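Local coordinates for protein tryptophanyl-tRNA synthetase (Cryptosporidium parvum Iowa II, PDB 3HV0) that probably catalyses the ATP-dependent joining of tryptophan to tRNA(Trp), with this chain containing the class I aminoacyl-tRNA synthetase catalytic domain, at residues Gly80-Ser84 and Thr115-Lys119; Ser85-His89 and Lys140-Ala144; Thr99-Gln103 and Gly146-Thr152. Residue numbers count along the deposited sequence, not the author numbering.

In the fold
The three contacts illustrate how a Rossmann-type catalytic core is tied together by successive beta-alpha-beta units. Their segments interleave along the chain: 80-84, 85-89 and 99-103 come first, then 115-119, 140-144 and 146-152 in the same order, so every pair crosses. The elements involved are strands 76-81, 110-114 and 152-156, parallel neighbours in the sheet, with helices 93-106, 116-122 and 128-143 between them. Interaction 1 lies at the bound tryptophan; interaction 2, its centre about 12 Å away, touches it through R81. The centre of interaction 3 is about 16 Å from that of interaction 2, which F147 touches at I142, and about 21 Å from that of interaction 1, so the set runs from the tryptophan pocket to the loop entering strand 152-156.

Interaction 1: residues Gly80-Ser84 and Thr115-Lys119. With TRP (tryptophan), chain C.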
loop_
_atom_site.group_PDB
_atom_site.type_symbol
_atom_site.label_atom_id
_atom_site.label_comp_id
_atom_site.label_asym_id
_atom_site.label_seq_id
_atom_site.Cartn_x
_atom_site.Cartn_y
_atom_site.Cartn_z
ATOM N N GLY A 80 -18.495 -3.145 -2.529
ATOM C CA GLY A 80 -17.742 -2.875 -1.284
ATOM C C GLY A 80 -18.491 -2.116 -0.221
ATOM O O GLY A 80 -19.642 -1.750 -0.413
ATOM N N ARG A 81 -17.810 -1.906 0.913
ATOM C CA ARG A 81 -18.379 -1.296 2.098
ATOM C C ARG A 81 -17.253 -0.650 2.957
ATOM O O ARG A 81 -16.208 -1.228 3.171
ATOM C CB ARG A 81 -19.172 -2.368 2.844
ATOM C CG ARG A 81 -19.345 -2.184 4.336
ATOM C CD ARG A 81 -20.191 -0.967 4.712
ATOM N NE ARG A 81 -20.274 -0.800 6.158
ATOM C CZ ARG A 81 -20.797 0.252 6.769
ATOM N NH1 ARG A 81 -21.297 1.252 6.068
ATOM N NH2 ARG A 81 -20.810 0.307 8.095
ATOM N N GLY A 82 -17.473 0.569 3.428
ATOM C CA GLY A 82 -16.524 1.233 4.316
ATOM C C GLY A 82 -16.985 1.159 5.758
ATOM O O GLY A 82 -17.960 1.806 6.103
ATOM N N PRO A 83 -16.312 0.358 6.605
ATOM C CA PRO A 83 -16.719 0.173 7.988
ATOM C C PRO A 83 -16.438 1.368 8.913
ATOM O O PRO A 83 -15.476 1.342 9.673
ATOM C CB PRO A 83 -15.884 -1.032 8.427
ATOM C CG PRO A 83 -14.702 -0.977 7.616
ATOM C CD PRO A 83 -15.104 -0.426 6.300
ATOM N N SER A 84 -17.288 2.390 8.862
ATOM C CA SER A 84 -17.214 3.519 9.790
ATOM C C SER A 84 -18.151 3.363 10.976
ATOM O O SER A 84 -18.139 4.179 11.896
ATOM C CB SER A 84 -17.548 4.804 9.052
ATOM O OG SER A 84 -18.468 4.541 8.015
ATOM N N THR A 115 -13.247 -1.810 3.440
ATOM C CA THR A 115 -12.162 -0.850 3.377
ATOM C C THR A 115 -11.757 -0.313 4.742
ATOM O O THR A 115 -11.843 0.894 4.988
ATOM C CB THR A 115 -12.492 0.333 2.411
ATOM O OG1 THR A 115 -13.527 1.175 2.944
ATOM C CG2 THR A 115 -12.937 -0.197 1.100
ATOM N N ASP A 116 -11.256 -1.178 5.621
ATOM C CA ASP A 116 -10.822 -0.690 6.957
ATOM C C ASP A 116 -9.667 0.327 6.895
ATOM O O ASP A 116 -9.554 1.158 7.773
ATOM C CB ASP A 116 -10.489 -1.823 7.929
ATOM C CG ASP A 116 -9.774 -2.966 7.265
ATOM O OD1 ASP A 116 -8.684 -2.795 6.720
ATOM O OD2 ASP A 116 -10.286 -4.073 7.254
ATOM N N ASP A 117 -8.823 0.243 5.868
ATOM C CA ASP A 117 -7.800 1.243 5.592
ATOM C C ASP A 117 -8.361 2.633 5.265
ATOM O O ASP A 117 -7.896 3.623 5.823
ATOM C CB ASP A 117 -6.860 0.765 4.471
ATOM C CG ASP A 117 -7.604 0.259 3.230
ATOM O OD1 ASP A 117 -8.843 0.339 3.206
ATOM O OD2 ASP A 117 -6.941 -0.218 2.286
ATOM N N GLU A 118 -9.365 2.699 4.392
ATOM C CA GLU A 118 -9.939 3.976 3.929
ATOM C C GLU A 118 -10.462 4.847 5.068
ATOM O O GLU A 118 -10.205 6.034 5.120
ATOM C CB GLU A 118 -11.077 3.699 2.914
ATOM C CG GLU A 118 -11.921 4.920 2.498
ATOM C CD GLU A 118 -13.158 4.558 1.639
ATOM O OE1 GLU A 118 -13.538 3.345 1.567
ATOM O OE2 GLU A 118 -13.762 5.503 1.046
ATOM N N LYS A 119 -11.222 4.238 5.967
ATOM C CA LYS A 119 -12.034 4.965 6.957
ATOM C C LYS A 119 -11.181 5.375 8.118
ATOM O O LYS A 119 -11.389 6.431 8.707
ATOM C CB LYS A 119 -13.221 4.108 7.418
ATOM C CG LYS A 119 -14.187 3.734 6.269
ATOM C CD LYS A 119 -14.730 5.029 5.633
ATOM C CE LYS A 119 -15.795 4.784 4.582
ATOM N NZ LYS A 119 -16.459 6.077 4.193
HETATM N N TRP C . -15.322 3.217 -0.182
HETATM C CA TRP C . -16.689 2.631 -0.305
HETATM C C TRP C . -17.615 3.256 0.728
HETATM O O TRP C . -17.142 3.818 1.733
HETATM C CB TRP C . -16.682 1.095 -0.169
HETATM C CG TRP C . -16.346 0.371 -1.451
HETATM C CD1 TRP C . -15.159 -0.247 -1.766
HETATM C CD2 TRP C . -17.204 0.170 -2.585
HETATM N NE1 TRP C . -15.233 -0.811 -3.010
HETATM C CE2 TRP C . -16.470 -0.559 -3.542
HETATM C CE3 TRP C . -18.515 0.533 -2.882
HETATM C CZ2 TRP C . -17.006 -0.929 -4.773
HETATM C CZ3 TRP C . -19.042 0.167 -4.107
HETATM C CH2 TRP C . -18.281 -0.550 -5.044
HETATM O OXT TRP C . -18.846 3.206 0.545
#
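K119, P83 and T115 carry most of this contact, in which the end of one strand meets the start of a helix beside the bound tryptophan. T115 closes the gap through its backbone: its N donates to R81 O at 3.0 Å and a nearly straight 168°, continuing the pairing that R81 makes with Q113. Its side chain adds a second approach, OG1 lying 3.3 Å from G82 CA. K119, one turn into helix 116-122, folds its aliphatic chain back over the loop, with CE 3.6 Å from G82 CA and CG 4.0 Å from P83 N. Any CB on G82 would collide with that CE.

Such a site, built where adjacent parallel strands of a Rossmann fold end, is the general location of the class I synthetase active centre. Here the ligand's N donates to E118 OE1 at 2.5 Å, and T115 OG1 donates to the same E118 OE1 at 2.6 Å, while Y78 supplies a further bond. G80 CA approaches the indole at CD2 (3.4 Å), leaving no space for a side chain.

P83 turns the chain away as the centre of an inverse gamma turn, S84 N reaching G82 O at 2.9 Å. P83 CG rests 3.9 Å from D116 CA, and T131, Y134 and N138 of helix 128-143 also pack against the proline ring.

Interaction 2: residues Ser85-His89 and Lys140-Ala144; sequences SESLH and KDIIA
One carboxylate can serve a loop and a helix at once, and the loop 85-89 against the helical segment 140-144 is a compact case. After E86 (phi/psi -69/-30°) the loop is extended at S87 (-120/150°) and L88 (-76/141°), and S85 OG donates to S87 O at 2.6 Å. K140 lies in helix 128-143, its O accepting from A144 N at 2.9 Å. D141 comes next, CA 6.9 Å from L88 CA; its m rotamer carries OD1 to L88 N, which donates at 3.2 Å and 158°, and within 3.6 Å of S87 CA. I142, rotamer mt, sets CG1 4.0 Å from L88 CD2, where L88 has chi1 -92° and chi2 51°. The loop runs straight into the His-Val-Gly-His sequence beginning at H89, the counterpart of the class I HIGH signature. D141 OD2 forms a salt bridge with R366 of helix 344-367, so a charge balanced on one side also fixes a backbone amide leading to the signature.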
loop_
_atom_site.group_PDB
_atom_site.type_symbol
_atom_site.label_atom_id
_atom_site.label_comp_id
_atom_site.label_asym_id
_atom_site.label_seq_id
_atom_site.Cartn_x
_atom_site.Cartn_y
_atom_site.Cartn_z
ATOM N N SER A 85 -18.991 2.331 10.943
ATOM C CA SER A 85 -19.934 2.048 12.032
ATOM C C SER A 85 -20.020 0.547 12.189
ATOM O O SER A 85 -19.760 -0.199 11.247
ATOM C CB SER A 85 -21.325 2.617 11.716
ATOM O OG SER A 85 -21.966 1.887 10.676
ATOM N N GLU A 86 -20.396 0.112 13.383
ATOM C CA GLU A 86 -20.440 -1.310 13.703
ATOM C C GLU A 86 -21.548 -2.035 12.948
ATOM O O GLU A 86 -21.399 -3.222 12.634
ATOM C CB GLU A 86 -20.591 -1.538 15.202
ATOM C CG GLU A 86 -20.066 -2.901 15.628
ATOM C CD GLU A 86 -20.195 -3.158 17.111
ATOM O OE1 GLU A 86 -19.362 -2.621 17.881
ATOM O OE2 GLU A 86 -21.119 -3.923 17.492
ATOM N N SER A 87 -22.640 -1.326 12.646
ATOM C CA SER A 87 -23.735 -1.896 11.868
ATOM C C SER A 87 -24.001 -1.129 10.569
ATOM O O SER A 87 -23.760 0.065 10.460
ATOM C CB SER A 87 -25.001 -1.943 12.713
ATOM O OG SER A 87 -25.993 -2.698 12.042
ATOM N N LEU A 88 -24.487 -1.839 9.568
ATOM C CA LEU A 88 -24.842 -1.224 8.291
ATOM C C LEU A 88 -26.161 -0.471 8.428
ATOM O O LEU A 88 -27.067 -0.939 9.126
ATOM C CB LEU A 88 -24.955 -2.288 7.196
ATOM C CG LEU A 88 -23.654 -2.547 6.400
ATOM C CD1 LEU A 88 -22.441 -2.822 7.305
ATOM C CD2 LEU A 88 -23.855 -3.679 5.398
ATOM N N HIS A 89 -26.262 0.698 7.778
ATOM C CA HIS A 89 -27.563 1.387 7.647
ATOM C C HIS A 89 -28.405 0.551 6.694
ATOM O O HIS A 89 -27.880 -0.276 5.938
ATOM C CB HIS A 89 -27.445 2.805 7.074
ATOM C CG HIS A 89 -26.474 3.690 7.798
ATOM N ND1 HIS A 89 -25.497 4.413 7.147
ATOM C CD2 HIS A 89 -26.340 3.985 9.112
ATOM C CE1 HIS A 89 -24.798 5.112 8.029
ATOM N NE2 HIS A 89 -25.289 4.869 9.231
ATOM N N LYS A 140 -20.793 -9.869 8.853
ATOM C CA LYS A 140 -21.955 -10.620 9.308
ATOM C C LYS A 140 -23.253 -10.059 8.715
ATOM O O LYS A 140 -24.126 -10.816 8.254
ATOM C CB LYS A 140 -22.049 -10.618 10.845
ATOM C CG LYS A 140 -20.900 -11.306 11.556
ATOM C CD LYS A 140 -20.965 -11.108 13.067
ATOM C CE LYS A 140 -20.127 -12.171 13.779
ATOM N NZ LYS A 140 -20.014 -11.971 15.255
ATOM N N ASP A 141 -23.392 -8.740 8.749
ATOM C CA ASP A 141 -24.539 -8.097 8.122
ATOM C C ASP A 141 -24.527 -8.384 6.627
ATOM O O ASP A 141 -25.568 -8.553 6.016
ATOM C CB ASP A 141 -24.486 -6.577 8.289
ATOM C CG ASP A 141 -24.551 -6.120 9.727
ATOM O OD1 ASP A 141 -24.050 -5.002 10.002
ATOM O OD2 ASP A 141 -25.109 -6.842 10.572
ATOM N N ILE A 142 -23.335 -8.385 6.030
ATOM C CA ILE A 142 -23.226 -8.600 4.591
ATOM C C ILE A 142 -23.631 -10.033 4.256
ATOM O O ILE A 142 -24.458 -10.245 3.365
ATOM C CB ILE A 142 -21.837 -8.238 4.047
ATOM C CG1 ILE A 142 -21.679 -6.717 4.057
ATOM C CG2 ILE A 142 -21.643 -8.774 2.617
ATOM C CD1 ILE A 142 -20.283 -6.218 3.822
ATOM N N ILE A 143 -23.100 -10.998 5.001
ATOM C CA ILE A 143 -23.430 -12.421 4.783
ATOM C C ILE A 143 -24.912 -12.699 5.055
ATOM O O ILE A 143 -25.525 -13.571 4.421
ATOM C CB ILE A 143 -22.550 -13.345 5.650
ATOM C CG1 ILE A 143 -21.089 -13.259 5.199
ATOM C CG2 ILE A 143 -23.022 -14.795 5.582
ATOM C CD1 ILE A 143 -20.105 -13.664 6.258
ATOM N N ALA A 144 -25.489 -11.936 5.981
ATOM C CA ALA A 144 -26.917 -12.061 6.309
ATOM C C ALA A 144 -27.867 -11.736 5.145
ATOM O O ALA A 144 -29.051 -11.971 5.260
ATOM C CB ALA A 144 -27.264 -11.201 7.540
#

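Interaction 3: residues Thr99-Gln103 and Gly146-Thr152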
loop_
_atom_site.group_PDB
_atom_site.type_symbol
_atom_site.label_atom_id
_atom_site.label_comp_id
_atom_site.label_asym_id
_atom_site.label_seq_id
_atom_site.Cartn_x
_atom_site.Cartn_y
_atom_site.Cartn_z
ATOM N N THR A 99 -26.926 -6.759 -5.630
ATOM C CA THR A 99 -25.880 -7.697 -6.008
ATOM C C THR A 99 -26.236 -9.175 -5.782
ATOM O O THR A 99 -25.835 -10.046 -6.551
ATOM C CB THR A 99 -24.635 -7.430 -5.194
ATOM O OG1 THR A 99 -24.250 -6.048 -5.346
ATOM C CG2 THR A 99 -23.515 -8.391 -5.647
ATOM N N LYS A 100 -26.944 -9.471 -4.698
ATOM C CA LYS A 100 -27.392 -10.840 -4.440
ATOM C C LYS A 100 -28.303 -11.253 -5.593
ATOM O O LYS A 100 -28.161 -12.332 -6.145
ATOM C CB LYS A 100 -28.146 -10.921 -3.100
ATOM C CG LYS A 100 -28.299 -12.326 -2.511
ATOM C CD LYS A 100 -29.698 -12.871 -2.719
ATOM C CE LYS A 100 -29.863 -14.338 -2.220
ATOM N NZ LYS A 100 -28.870 -15.277 -2.838
ATOM N N TYR A 101 -29.211 -10.361 -5.966
ATOM C CA TYR A 101 -30.116 -10.622 -7.072
ATOM C C TYR A 101 -29.302 -10.876 -8.354
ATOM O O TYR A 101 -29.605 -11.803 -9.124
ATOM C CB TYR A 101 -31.101 -9.464 -7.277
ATOM C CG TYR A 101 -31.617 -9.403 -8.678
ATOM C CD1 TYR A 101 -32.625 -10.270 -9.106
ATOM C CD2 TYR A 101 -31.073 -8.509 -9.603
ATOM C CE1 TYR A 101 -33.098 -10.234 -10.411
ATOM C CE2 TYR A 101 -31.534 -8.469 -10.914
ATOM C CZ TYR A 101 -32.544 -9.341 -11.311
ATOM O OH TYR A 101 -33.015 -9.288 -12.597
ATOM N N LEU A 102 -28.266 -10.060 -8.572
ATOM C CA LEU A 102 -27.425 -10.249 -9.746
ATOM C C LEU A 102 -26.639 -11.569 -9.674
ATOM O O LEU A 102 -26.372 -12.195 -10.691
ATOM C CB LEU A 102 -26.462 -9.088 -9.910
ATOM C CG LEU A 102 -27.039 -7.718 -10.266
ATOM C CD1 LEU A 102 -25.940 -6.665 -10.063
ATOM C CD2 LEU A 102 -27.591 -7.695 -11.672
ATOM N N GLN A 103 -26.258 -11.973 -8.471
ATOM C CA GLN A 103 -25.533 -13.211 -8.285
ATOM C C GLN A 103 -26.465 -14.387 -8.519
ATOM O O GLN A 103 -26.069 -15.372 -9.092
ATOM C CB GLN A 103 -24.913 -13.290 -6.888
ATOM C CG GLN A 103 -23.947 -14.472 -6.706
ATOM C CD GLN A 103 -23.433 -14.613 -5.281
ATOM O OE1 GLN A 103 -24.213 -14.669 -4.329
ATOM N NE2 GLN A 103 -22.121 -14.691 -5.130
ATOM N N GLY A 146 -27.751 -13.306 2.364
ATOM C CA GLY A 146 -27.971 -14.593 1.705
ATOM C C GLY A 146 -27.096 -14.890 0.503
ATOM O O GLY A 146 -27.507 -15.625 -0.394
ATOM N N PHE A 147 -25.881 -14.345 0.485
ATOM C CA PHE A 147 -24.923 -14.653 -0.571
ATOM C C PHE A 147 -24.482 -16.105 -0.465
ATOM O O PHE A 147 -24.462 -16.669 0.626
ATOM C CB PHE A 147 -23.692 -13.769 -0.479
ATOM C CG PHE A 147 -23.964 -12.319 -0.735
ATOM C CD1 PHE A 147 -23.892 -11.391 0.299
ATOM C CD2 PHE A 147 -24.269 -11.873 -2.006
ATOM C CE1 PHE A 147 -24.140 -10.039 0.066
ATOM C CE2 PHE A 147 -24.521 -10.528 -2.248
ATOM C CZ PHE A 147 -24.448 -9.604 -1.194
ATOM N N ASP A 148 -24.118 -16.691 -1.605
ATOM C CA ASP A 148 -23.636 -18.076 -1.659
ATOM C C ASP A 148 -22.135 -18.061 -1.391
ATOM O O ASP A 148 -21.407 -17.390 -2.109
ATOM C CB ASP A 148 -23.940 -18.678 -3.039
ATOM C CG ASP A 148 -23.653 -20.168 -3.129
ATOM O OD1 ASP A 148 -22.889 -20.721 -2.294
ATOM O OD2 ASP A 148 -24.200 -20.799 -4.067
ATOM N N PRO A 149 -21.671 -18.801 -0.360
ATOM C CA PRO A 149 -20.241 -18.859 -0.042
ATOM C C PRO A 149 -19.394 -19.556 -1.104
ATOM O O PRO A 149 -18.204 -19.264 -1.219
ATOM C CB PRO A 149 -20.202 -19.639 1.275
ATOM C CG PRO A 149 -21.415 -20.407 1.288
ATOM C CD PRO A 149 -22.454 -19.572 0.620
ATOM N N GLU A 150 -20.000 -20.453 -1.873
ATOM C CA GLU A 150 -19.307 -21.086 -2.992
ATOM C C GLU A 150 -19.071 -20.114 -4.154
ATOM O O GLU A 150 -18.253 -20.393 -5.031
ATOM C CB GLU A 150 -20.076 -22.319 -3.472
ATOM C CG GLU A 150 -19.940 -23.517 -2.520
ATOM C CD GLU A 150 -21.080 -24.527 -2.660
ATOM O OE1 GLU A 150 -22.251 -24.093 -2.794
ATOM O OE2 GLU A 150 -20.815 -25.756 -2.629
ATOM N N LEU A 151 -19.769 -18.978 -4.155
ATOM C CA LEU A 151 -19.608 -17.971 -5.203
ATOM C C LEU A 151 -19.125 -16.628 -4.697
ATOM O O LEU A 151 -18.971 -15.700 -5.495
ATOM C CB LEU A 151 -20.931 -17.772 -5.957
ATOM C CG LEU A 151 -21.257 -18.815 -7.031
ATOM C CD1 LEU A 151 -22.607 -18.482 -7.639
ATOM C CD2 LEU A 151 -20.151 -18.882 -8.109
ATOM N N THR A 152 -18.865 -16.499 -3.396
ATOM C CA THR A 152 -18.564 -15.188 -2.827
ATOM C C THR A 152 -17.272 -15.184 -2.044
ATOM O O THR A 152 -17.076 -16.050 -1.188
ATOM C CB THR A 152 -19.675 -14.725 -1.861
ATOM O OG1 THR A 152 -20.936 -14.798 -2.518
ATOM C CG2 THR A 152 -19.425 -13.287 -1.378
#
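A mixed helix-to-loop contact, in which Q103, K100 and the ring of F147 share most of the surface, joins consecutive beta-alpha-beta units of the Rossmann fold: helix 93-106, the crossover between strands 76-81 and 110-114, meets the loop 146-152 that leads from helix 128-143 into strand 152-156, outermost in the sheet of this chain. Q103 has the largest buried area here. Extended from the helix with both chi1 and chi2 at t, it ends in an amide that serves two parts of the loop, NE2 donating to T152 OG1 at 2.9 Å and OE1 accepting a weak bond from D148 N at 3.4 Å.

The loop meets this amide with a shape of its own making. D148 OD1 takes the amide of E150 at 2.9 Å in an Asx turn, and T152 OG1 donates to D148 O at 2.7 Å. Between the two polar side chains F147 fills the space: its CE2 lies 3.7 Å from K100 CB and 4.1 Å from T99 CG2, while Q103 OE1 sits at the ring's edge. L110 and F377 line its surroundings.

At the other end G146 leaves the helix with positive phi (88°). K100, which also forms a salt bridge with D104, donates from NZ to G146 O at 2.8 Å.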